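Local atomic coordinates of GH3 beta-N-acetylglucosaminidase (Paenibacillaceae, PDB entry 6K5J), a protein that releases terminal, non-reducing beta-linked N-acetylglucosamine, probably from chitin-derived oligosaccharides and by the retaining mechanism of glycoside hydrolase family 3. Residues Y48-L53 with E405-K410. Sequence-based numbering, arbitrary orientation.
Sequences YFRRNL and EVLPRK
Arg50 meets Glu405 and Leu407 through its guanidinium end. Arg50 NH2 lies 3.8 Å from Leu407 CD2, the two side chains crossing at about a right angle. Arg50 NE comes within 4.0 Å of Glu405 CG as the two side chains run past each other in opposite directions. No direct salt bridge forms between them: Arg50 NE and Glu405 OE1 stand 4.3 Å apart, with guanidinium and carboxylate planes turned 80° from each other. A water joins them instead, lying at the guanidinium edge, where it accepts from Arg50 NE at 3.1 Å and donates to Glu405 OE1 at 2.6 Å. The other carboxylate oxygen, OE2, takes the N-H of Val406 on its anti lone pair, a bent bond (139°) consistent with a preferred carboxylate orientation. Arg50 NH2 also forms a salt bridge with Glu93. Replacing Arg50 by an alanine would remove the guanidinium and probably leave Glu93 without this partner and the water without this donor. Within the 3-10 turn, Asn52 OD1 accepts from Phe49 N at 2.9 Å, and Asn52 N bonds back to Phe49 O. This partly exposed contact, in part bridged by water, joins the loop after strand 45-47 of the TIM-barrel-type N-terminal domain to the loop after strand 390-396 of the six-stranded mixed sheet.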
loop_
_atom_site.group_PDB
_atom_site.type_symbol
_atom_site.label_atom_id
_atom_site.label_comp_id
_atom_site.label_asym_id
_atom_site.label_seq_id
_atom_site.Cartn_x
_atom_site.Cartn_y
_atom_site.Cartn_z
ATOM N N TYR A 48 7.659 -2.287 10.783
ATOM C CA TYR A 48 6.533 -2.040 11.677
ATOM C C TYR A 48 5.215 -2.475 11.033
ATOM O O TYR A 48 5.009 -2.305 9.825
ATOM C CB TYR A 48 6.418 -0.553 12.016
ATOM C CG TYR A 48 7.456 0.032 12.957
ATOM C CD1 TYR A 48 8.107 -0.753 13.907
ATOM C CD2 TYR A 48 7.750 1.395 12.915
ATOM C CE1 TYR A 48 9.037 -0.191 14.790
ATOM C CE2 TYR A 48 8.673 1.961 13.786
ATOM C CZ TYR A 48 9.317 1.160 14.714
ATOM O OH TYR A 48 10.225 1.723 15.580
ATOM N N PHE A 49 4.303 -2.979 11.867
ATOM C CA PHE A 49 2.897 -3.172 11.515
ATOM C C PHE A 49 2.017 -2.448 12.535
ATOM O O PHE A 49 2.517 -1.811 13.457
ATOM C CB PHE A 49 2.573 -4.667 11.398
ATOM C CG PHE A 49 3.225 -5.298 10.199
ATOM C CD1 PHE A 49 4.538 -5.748 10.270
ATOM C CD2 PHE A 49 2.563 -5.350 8.980
ATOM C CE1 PHE A 49 5.170 -6.288 9.156
ATOM C CE2 PHE A 49 3.185 -5.887 7.853
ATOM C CZ PHE A 49 4.490 -6.359 7.946
ATOM N N ARG A 50 0.694 -2.521 12.326
ATOM C CA ARG A 50 -0.263 -1.828 13.196
ATOM C C ARG A 50 -0.025 -2.146 14.675
ATOM O O ARG A 50 -0.193 -1.279 15.542
ATOM C CB ARG A 50 -1.697 -2.201 12.775
ATOM C CG ARG A 50 -2.814 -1.494 13.549
ATOM C CD ARG A 50 -4.178 -1.606 12.806
ATOM N NE ARG A 50 -4.084 -1.078 11.448
ATOM C CZ ARG A 50 -4.317 0.190 11.109
ATOM N NH1 ARG A 50 -4.688 1.075 12.020
ATOM N NH2 ARG A 50 -4.180 0.578 9.853
ATOM N N ARG A 51 0.381 -3.385 14.978
ATOM C CA ARG A 51 0.643 -3.813 16.353
ATOM C C ARG A 51 1.750 -3.006 17.028
ATOM O O ARG A 51 1.801 -2.963 18.262
ATOM C CB ARG A 51 1.019 -5.297 16.381
ATOM C CG ARG A 51 2.284 -5.594 15.547
ATOM C CD ARG A 51 2.619 -7.087 15.427
ATOM N NE ARG A 51 3.825 -7.262 14.610
ATOM C CZ ARG A 51 3.905 -8.006 13.509
ATOM N NH1 ARG A 51 2.855 -8.698 13.077
ATOM N NH2 ARG A 51 5.058 -8.064 12.844
ATOM N N ASN A 52 2.631 -2.365 16.259
ATOM C CA ASN A 52 3.701 -1.546 16.825
ATOM C C ASN A 52 3.348 -0.073 16.908
ATOM O O ASN A 52 4.177 0.713 17.372
ATOM C CB ASN A 52 4.992 -1.676 15.999
ATOM C CG ASN A 52 5.359 -3.111 15.697
ATOM O OD1 ASN A 52 5.282 -3.558 14.543
ATOM N ND2 ASN A 52 5.780 -3.845 16.730
ATOM N N LEU A 53 2.166 0.336 16.443
ATOM C CA LEU A 53 1.908 1.745 16.144
ATOM C C LEU A 53 0.630 2.190 16.852
ATOM O O LEU A 53 -0.474 2.011 16.333
ATOM C CB LEU A 53 1.817 1.965 14.626
ATOM C CG LEU A 53 2.991 1.365 13.830
ATOM C CD1 LEU A 53 2.707 1.397 12.321
ATOM C CD2 LEU A 53 4.304 2.120 14.150
ATOM N N GLU A 405 -7.770 -4.030 5.505
ATOM C CA GLU A 405 -7.685 -4.065 6.958
ATOM C C GLU A 405 -8.981 -3.587 7.604
ATOM O O GLU A 405 -9.735 -2.797 7.027
ATOM C CB GLU A 405 -6.512 -3.207 7.440
ATOM C CG GLU A 405 -6.269 -3.243 8.944
ATOM C CD GLU A 405 -5.924 -4.639 9.454
ATOM O OE1 GLU A 405 -4.719 -4.925 9.640
ATOM O OE2 GLU A 405 -6.858 -5.446 9.675
ATOM N N VAL A 406 -9.243 -4.105 8.804
ATOM C CA VAL A 406 -10.243 -3.522 9.695
ATOM C C VAL A 406 -9.718 -2.163 10.144
ATOM O O VAL A 406 -8.791 -2.074 10.955
ATOM C CB VAL A 406 -10.541 -4.429 10.893
ATOM C CG1 VAL A 406 -11.565 -3.762 11.798
ATOM C CG2 VAL A 406 -11.034 -5.796 10.414
ATOM N N LEU A 407 -10.310 -1.102 9.605
ATOM C CA LEU A 407 -9.773 0.249 9.720
ATOM C C LEU A 407 -10.961 1.190 9.847
ATOM O O LEU A 407 -11.460 1.725 8.847
ATOM C CB LEU A 407 -8.905 0.594 8.510
ATOM C CG LEU A 407 -8.182 1.938 8.456
ATOM C CD1 LEU A 407 -7.795 2.345 9.859
ATOM C CD2 LEU A 407 -6.958 1.837 7.551
ATOM N N PRO A 408 -11.448 1.411 11.069
ATOM C CA PRO A 408 -12.656 2.226 11.239
ATOM C C PRO A 408 -12.403 3.670 10.840
ATOM O O PRO A 408 -11.313 4.210 11.041
ATOM C CB PRO A 408 -12.966 2.099 12.736
ATOM C CG PRO A 408 -11.629 1.857 13.365
ATOM C CD PRO A 408 -10.837 1.047 12.362
ATOM N N ARG A 409 -13.422 4.281 10.241
ATOM C CA ARG A 409 -13.364 5.664 9.787
ATOM C C ARG A 409 -14.449 6.454 10.503
ATOM O O ARG A 409 -15.633 6.120 10.392
ATOM C CB ARG A 409 -13.547 5.756 8.269
ATOM C CG ARG A 409 -12.569 4.894 7.471
ATOM C CD ARG A 409 -11.170 5.521 7.373
ATOM N NE ARG A 409 -10.443 4.982 6.225
ATOM C CZ ARG A 409 -9.137 5.124 6.007
ATOM N NH1 ARG A 409 -8.365 5.796 6.860
ATOM N NH2 ARG A 409 -8.597 4.581 4.925
ATOM N N LYS A 410 -14.049 7.506 11.217
ATOM C CA LYS A 410 -15.028 8.386 11.852
ATOM C C LYS A 410 -15.607 9.402 10.868
ATOM O O LYS A 410 -16.807 9.701 10.909
ATOM C CB LYS A 410 -14.390 9.108 13.040
ATOM C CG LYS A 410 -15.365 9.982 13.821
ATOM C CD LYS A 410 -14.631 11.018 14.651
ATOM C CE LYS A 410 -14.714 12.402 14.019
ATOM N NZ LYS A 410 -15.918 13.144 14.489
HETATM O O HOH W 1 -3.137 -2.917 9.103
#